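Local coordinates for possible substrate binding protein of ABC transporter system (PDB 3N0X) that probably binds a branched-chain amino acid or a related small ligand in the periplasm and delivers it to an ABC transporter for uptake, at residues A[8-14]-A[50-56]; A[65-70]-A[92-98]. One frame throughout, in Å; residues are numbered along the deposited sequence. Where two conformers were deposited one is given.

Contact 1: residues A[8-14]-A[50-56]; sequences ALIYGKT and ITKDDQS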
loop_
_atom_site.group_PDB
_atom_site.type_symbol
_atom_site.label_atom_id
_atom_site.label_comp_id
_atom_site.label_asym_id
_atom_site.label_seq_id
_atom_site.Cartn_x
_atom_site.Cartn_y
_atom_site.Cartn_z
ATOM N N ALA A 8 -19.030 -2.625 -8.169
ATOM C CA ALA A 8 -18.269 -3.633 -8.852
ATOM C C ALA A 8 -16.893 -3.754 -8.216
ATOM O O ALA A 8 -16.238 -2.750 -7.993
ATOM C CB ALA A 8 -18.116 -3.282 -10.368
ATOM N N LEU A 9 -16.478 -4.978 -7.905
ATOM C CA LEU A 9 -15.124 -5.243 -7.486
ATOM C C LEU A 9 -14.395 -6.004 -8.586
ATOM O O LEU A 9 -14.798 -7.120 -8.967
ATOM C CB LEU A 9 -15.088 -6.087 -6.200
ATOM C CG LEU A 9 -13.696 -6.586 -5.781
ATOM C CD1 LEU A 9 -12.794 -5.398 -5.388
ATOM C CD2 LEU A 9 -13.827 -7.635 -4.639
ATOM N N ILE A 10 -13.322 -5.412 -9.108
ATOM C CA ILE A 10 -12.495 -6.058 -10.117
ATOM C C ILE A 10 -11.288 -6.531 -9.339
ATOM O O ILE A 10 -10.685 -5.768 -8.598
ATOM C CB ILE A 10 -12.057 -5.066 -11.202
ATOM C CG1 ILE A 10 -13.226 -4.204 -11.702
ATOM C CG2 ILE A 10 -11.371 -5.774 -12.394
ATOM C CD1 ILE A 10 -14.443 -4.939 -12.199
ATOM N N TYR A 11 -10.927 -7.792 -9.498
ATOM C CA TYR A 11 -9.851 -8.409 -8.718
ATOM C C TYR A 11 -9.282 -9.646 -9.397
ATOM O O TYR A 11 -9.948 -10.259 -10.237
ATOM C CB TYR A 11 -10.315 -8.754 -7.297
ATOM C CG TYR A 11 -11.395 -9.812 -7.066
ATOM C CD1 TYR A 11 -12.318 -10.206 -8.034
ATOM C CD2 TYR A 11 -11.534 -10.346 -5.801
ATOM C CE1 TYR A 11 -13.279 -11.151 -7.745
ATOM C CE2 TYR A 11 -12.486 -11.274 -5.504
ATOM C CZ TYR A 11 -13.380 -11.659 -6.463
ATOM O OH TYR A 11 -14.392 -12.569 -6.167
ATOM N N GLY A 12 -8.039 -9.987 -9.042
ATOM C CA GLY A 12 -7.380 -11.120 -9.663
ATOM C C GLY A 12 -7.678 -12.391 -8.897
ATOM O O GLY A 12 -6.763 -13.009 -8.306
ATOM N N LYS A 13 -8.960 -12.732 -8.856
ATOM C CA LYS A 13 -9.455 -13.876 -8.079
ATOM C C LYS A 13 -8.789 -15.180 -8.475
ATOM O O LYS A 13 -8.597 -16.053 -7.625
ATOM C CB LYS A 13 -10.967 -13.981 -8.203
ATOM C CG LYS A 13 -11.641 -15.030 -7.294
ATOM C CD LYS A 13 -13.094 -15.259 -7.715
ATOM C CE LYS A 13 -13.807 -16.245 -6.773
ATOM N NZ LYS A 13 -15.195 -16.515 -7.259
ATOM N N THR A 14 -8.473 -15.358 -9.758
ATOM C CA THR A 14 -7.668 -16.508 -10.155
ATOM C C THR A 14 -6.344 -16.056 -10.729
ATOM O O THR A 14 -6.180 -14.936 -11.170
ATOM C CB THR A 14 -8.402 -17.467 -11.124
ATOM O OG1 THR A 14 -8.805 -16.758 -12.292
ATOM C CG2 THR A 14 -9.630 -18.125 -10.453
ATOM N N ILE A 50 -20.991 -6.799 -7.057
ATOM C CA ILE A 50 -20.764 -7.637 -8.235
ATOM C C ILE A 50 -19.260 -7.838 -8.336
ATOM O O ILE A 50 -18.565 -6.837 -8.476
ATOM C CB ILE A 50 -21.211 -6.866 -9.512
ATOM C CG1 ILE A 50 -22.700 -6.512 -9.438
ATOM C CG2 ILE A 50 -20.917 -7.670 -10.785
ATOM C CD1 ILE A 50 -23.524 -7.672 -8.975
ATOM N N THR A 51 -18.766 -9.070 -8.300
ATOM C CA THR A 51 -17.332 -9.334 -8.447
ATOM C C THR A 51 -16.983 -9.825 -9.866
ATOM O O THR A 51 -17.755 -10.559 -10.494
ATOM C CB THR A 51 -16.813 -10.340 -7.405
ATOM O OG1 THR A 51 -17.427 -11.617 -7.618
ATOM C CG2 THR A 51 -17.116 -9.869 -5.980
ATOM N N LYS A 52 -15.824 -9.387 -10.360
ATOM C CA LYS A 52 -15.363 -9.699 -11.706
ATOM C C LYS A 52 -13.898 -10.115 -11.571
ATOM O O LYS A 52 -13.027 -9.297 -11.260
ATOM C CB LYS A 52 -15.425 -8.470 -12.629
ATOM C CG LYS A 52 -16.801 -7.847 -12.859
ATOM C CD LYS A 52 -17.479 -8.566 -14.018
ATOM C CE LYS A 52 -18.821 -7.960 -14.307
ATOM N NZ LYS A 52 -19.734 -8.986 -14.860
ATOM N N ASP A 53 -13.621 -11.377 -11.842
ATOM C CA ASP A 53 -12.268 -11.889 -11.851
ATOM C C ASP A 53 -11.564 -11.494 -13.140
ATOM O O ASP A 53 -12.029 -11.854 -14.237
ATOM C CB ASP A 53 -12.351 -13.408 -11.709
ATOM C CG ASP A 53 -11.012 -14.108 -11.781
ATOM O OD1 ASP A 53 -9.915 -13.506 -11.657
ATOM O OD2 ASP A 53 -11.105 -15.346 -11.918
ATOM N N ASP A 54 -10.462 -10.753 -13.033
ATOM C CA ASP A 54 -9.678 -10.389 -14.213
ATOM C C ASP A 54 -8.446 -11.243 -14.461
ATOM O O ASP A 54 -7.726 -11.012 -15.422
ATOM C CB ASP A 54 -9.327 -8.886 -14.214
ATOM C CG ASP A 54 -8.365 -8.476 -13.107
ATOM O OD1 ASP A 54 -7.727 -9.341 -12.473
ATOM O OD2 ASP A 54 -8.210 -7.250 -12.915
ATOM N N GLN A 55 -8.211 -12.232 -13.605
ATOM C CA GLN A 55 -7.060 -13.127 -13.696
ATOM C C GLN A 55 -5.723 -12.407 -13.713
ATOM O O GLN A 55 -4.725 -12.967 -14.116
ATOM C CB GLN A 55 -7.196 -14.051 -14.912
ATOM C CG GLN A 55 -8.532 -14.783 -14.968
ATOM C CD GLN A 55 -8.644 -15.727 -16.125
ATOM O OE1 GLN A 55 -7.660 -16.334 -16.537
ATOM N NE2 GLN A 55 -9.840 -15.837 -16.682
ATOM N N SER A 56 -5.703 -11.177 -13.217
ATOM C CA SER A 56 -4.525 -10.315 -13.292
ATOM C C SER A 56 -3.983 -10.212 -14.727
ATOM O O SER A 56 -2.760 -10.097 -14.931
ATOM C CB SER A 56 -3.460 -10.759 -12.280
ATOM O OG SER A 56 -3.990 -10.708 -10.949
HETATM O O HOH W 1 -4.585 -13.039 -9.898
#
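At the C-terminal ends of two parallel strands, the carboxylate of Asp53 joins the two segments. Asp53 OD1 accepts from Gln55 N at 2.9 Å, an Asx turn, and from Thr14 N of segment 8-14 at 3.0 Å, while Asp53 OD2 takes the hydroxyl of Thr14 OG1 at 2.7 Å. A second Asx turn follows, Asp54 OD1 accepting from Ser56 N at 2.8 Å; Asp54 OD2 is held by Thr80 and Ser61. In segment 8-14, Gly12 is the centre of an inverse gamma turn, and a CB there would clash with Ser56 OG. One water joins Gly12 O (2.7 Å), Thr14 O (2.8 Å) and Ser56 OG (2.6 Å). Upstream, strands 8-11 and 50-53 are neighbours in the N-terminal Rossmann-like sheet of the periplasmic binding protein fold, their axes 4.7 Å apart at 20°. Four backbone bonds hold them in parallel register: Leu9 N to Ile50 O (2.9 Å), Lys52 N to Leu9 O (2.9 Å), Tyr11 N to Lys52 O (3.1 Å) and Asp54 N to Tyr11 O (2.9 Å). Ala8, Ile10 and Lys52 face helix 58-70, whereas Leu9, Tyr11 and Thr51 meet helix 18-35, where Glu25 receives the Tyr11 hydroxyl.

Contact 2: residues A[65-70]-A[92-98]; sequences LAEAYQ and VAEENKK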
loop_
_atom_site.group_PDB
_atom_site.type_symbol
_atom_site.label_atom_id
_atom_site.label_comp_id
_atom_site.label_asym_id
_atom_site.label_seq_id
_atom_site.Cartn_x
_atom_site.Cartn_y
_atom_site.Cartn_z
ATOM N N LEU A 65 -14.237 -4.594 -16.542
ATOM C CA LEU A 65 -14.664 -3.312 -15.996
ATOM C C LEU A 65 -15.718 -2.649 -16.883
ATOM O O LEU A 65 -16.683 -2.091 -16.387
ATOM C CB LEU A 65 -13.478 -2.368 -15.778
ATOM C CG LEU A 65 -13.805 -0.985 -15.204
ATOM C CD1 LEU A 65 -14.547 -1.109 -13.846
ATOM C CD2 LEU A 65 -12.545 -0.102 -15.062
ATOM N N ALA A 66 -15.502 -2.699 -18.196
ATOM C CA ALA A 66 -16.493 -2.204 -19.125
ATOM C C ALA A 66 -17.817 -2.933 -18.943
ATOM O O ALA A 66 -18.879 -2.329 -18.883
ATOM C CB ALA A 66 -15.988 -2.345 -20.575
ATOM N N GLU A 67 -17.741 -4.252 -18.829
ATOM C CA GLU A 67 -18.939 -5.044 -18.591
ATOM C C GLU A 67 -19.651 -4.640 -17.293
ATOM O O GLU A 67 -20.886 -4.575 -17.224
ATOM C CB GLU A 67 -18.589 -6.534 -18.556
ATOM C CG GLU A 67 -19.813 -7.425 -18.434
ATOM C CD GLU A 67 -19.477 -8.902 -18.569
ATOM O OE1 GLU A 67 -19.040 -9.509 -17.564
ATOM O OE2 GLU A 67 -19.687 -9.453 -19.674
ATOM N N ALA A 68 -18.875 -4.343 -16.262
ATOM C CA ALA A 68 -19.446 -3.913 -14.994
ATOM C C ALA A 68 -20.241 -2.639 -15.127
ATOM O O ALA A 68 -21.337 -2.537 -14.595
ATOM C CB ALA A 68 -18.350 -3.754 -13.934
ATOM N N TYR A 69 -19.669 -1.651 -15.793
ATOM C CA TYR A 69 -20.334 -0.386 -15.985
ATOM C C TYR A 69 -21.513 -0.444 -16.947
ATOM O O TYR A 69 -22.520 0.234 -16.746
ATOM C CB TYR A 69 -19.337 0.632 -16.505
ATOM C CG TYR A 69 -18.260 1.083 -15.525
ATOM C CD1 TYR A 69 -18.540 1.322 -14.159
ATOM C CD2 TYR A 69 -16.969 1.352 -15.979
ATOM C CE1 TYR A 69 -17.532 1.778 -13.310
ATOM C CE2 TYR A 69 -15.986 1.798 -15.160
ATOM C CZ TYR A 69 -16.250 2.016 -13.824
ATOM O OH TYR A 69 -15.237 2.467 -13.018
ATOM N N GLN A 70 -21.360 -1.217 -18.010
ATOM C CA GLN A 70 -22.337 -1.208 -19.108
ATOM C C GLN A 70 -23.443 -2.262 -19.101
ATOM O O GLN A 70 -24.522 -2.009 -19.632
ATOM C CB GLN A 70 -21.621 -1.450 -20.431
ATOM C CG GLN A 70 -20.721 -0.269 -20.814
ATOM C CD GLN A 70 -19.728 -0.591 -21.907
ATOM O OE1 GLN A 70 -19.828 -1.621 -22.567
ATOM N NE2 GLN A 70 -18.756 0.293 -22.101
ATOM N N VAL A 92 -10.978 3.081 -19.265
ATOM C CA VAL A 92 -12.342 2.541 -19.269
ATOM C C VAL A 92 -13.267 3.354 -18.357
ATOM O O VAL A 92 -14.428 3.607 -18.681
ATOM C CB VAL A 92 -12.345 1.047 -18.877
ATOM C CG1 VAL A 92 -13.755 0.493 -18.899
ATOM C CG2 VAL A 92 -11.410 0.269 -19.822
ATOM N N ALA A 93 -12.739 3.764 -17.211
ATOM C CA ALA A 93 -13.491 4.637 -16.332
ATOM C C ALA A 93 -13.866 5.938 -17.032
ATOM O O ALA A 93 -15.015 6.368 -16.995
ATOM C CB ALA A 93 -12.697 4.924 -15.034
ATOM N N GLU A 94 -12.896 6.541 -17.723
ATOM C CA GLU A 94 -13.148 7.776 -18.442
ATOM C C GLU A 94 -14.153 7.552 -19.573
ATOM O O GLU A 94 -15.054 8.373 -19.763
ATOM C CB GLU A 94 -11.843 8.390 -18.987
ATOM C CG GLU A 94 -12.066 9.678 -19.780
ATOM C CD GLU A 94 -10.764 10.339 -20.261
ATOM O OE1 GLU A 94 -9.843 10.514 -19.455
ATOM O OE2 GLU A 94 -10.690 10.734 -21.439
ATOM N N GLU A 95 -14.004 6.464 -20.335
ATOM C CA GLU A 95 -14.913 6.190 -21.466
ATOM C C GLU A 95 -16.372 6.072 -21.025
ATOM O O GLU A 95 -17.267 6.554 -21.692
ATOM C CB GLU A 95 -14.467 4.928 -22.226
ATOM C CG GLU A 95 -15.401 4.490 -23.375
ATOM N N ASN A 96 -16.584 5.406 -19.885
ATOM C CA ASN A 96 -17.913 5.197 -19.332
ATOM C C ASN A 96 -18.415 6.280 -18.384
ATOM O O ASN A 96 -19.552 6.209 -17.942
ATOM C CB ASN A 96 -17.921 3.846 -18.639
ATOM C CG ASN A 96 -17.841 2.726 -19.639
ATOM O OD1 ASN A 96 -18.851 2.397 -20.267
ATOM N ND2 ASN A 96 -16.635 2.193 -19.867
ATOM N N LYS A 97 -17.558 7.269 -18.097
ATOM C CA LYS A 97 -17.868 8.365 -17.172
ATOM C C LYS A 97 -18.361 7.826 -15.830
ATOM O O LYS A 97 -19.372 8.247 -15.305
ATOM C CB LYS A 97 -18.848 9.375 -17.773
ATOM C CG LYS A 97 -18.301 10.112 -18.984
ATOM C CD LYS A 97 -19.270 11.159 -19.489
ATOM C CE LYS A 97 -18.712 11.919 -20.700
ATOM N NZ LYS A 97 -19.687 12.977 -21.110
ATOM N N LYS A 98 -17.583 6.886 -15.296
ATOM C CA LYS A 98 -17.850 6.282 -14.000
ATOM C C LYS A 98 -16.540 6.214 -13.201
ATOM O O LYS A 98 -15.454 6.112 -13.761
ATOM C CB LYS A 98 -18.536 4.913 -14.165
ATOM C CG LYS A 98 -20.021 5.010 -14.577
ATOM C CD LYS A 98 -20.740 3.670 -14.474
ATOM C CE LYS A 98 -22.249 3.752 -14.774
ATOM N NZ LYS A 98 -22.912 2.428 -14.979
#
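Lys98, which follows the Schellman residue Lys97, reaches back to helix 58-70 with its ammonium. Lys98 NZ donates to Tyr69 O at 2.8 Å, a carbonyl in the last turn of that helix, and also to the carbonyl of Ala74. Lys98 CB lies over the face of the Tyr69 ring, 3.6 Å from its centroid, a CH-pi contact. The hydroxyl of Tyr69 is bonded to the backbone carbonyl of Ile99. Asn96 uses both ends of its amide: Asn96 ND2 donates to Val92 O (2.9 Å) within its own segment, and Asn96 OD1 accepts from Gln70 NE2 (2.8 Å) across the gap. Lys97, with positive phi, ends the helix in a Schellman motif, where Lys98 N bonds to Ala93 O at 3.1 Å and Lys97 N to Glu94 O at 3.2 Å. Deeper in, Val92 CG1 lies 4.0 Å from both Leu65 CG and Ala66 CB. The two helices run 10.0 Å apart at 26°, adjacent on one face of the alpha/beta sheet, as successive helices of a Rossmann-like domain do. Side-chain donors thus serve backbone carbonyls near the C-terminal ends of both helices, and polar bonds border an apolar centre around Val92.

In the fold
Helix 58-70 joins the two contacts, which lie in series along the chain with centres about 15 Å apart. Following strand 45-53 of contact 1, it lies against the sheet and presents residues 65-70 to helix 83-96 in contact 2. The direct links are a salt bridge from Lys52 NZ to Glu67 OE1 at 2.8 Å, with Asp72 as a second salt-bridge partner of Lys52, and packing of Ala8 CB on Ala68 CB (3.6 Å) and of Ile10 CG1 on Leu65 CD1 (4.0 Å). Strand 76-79 continues the sheet beside strand 5-11. In this fold the ligand cleft lies between two lobes, on the side of the strands' C-terminal ends; the turns of contact 1 therefore probably lie nearer to it than contact 2.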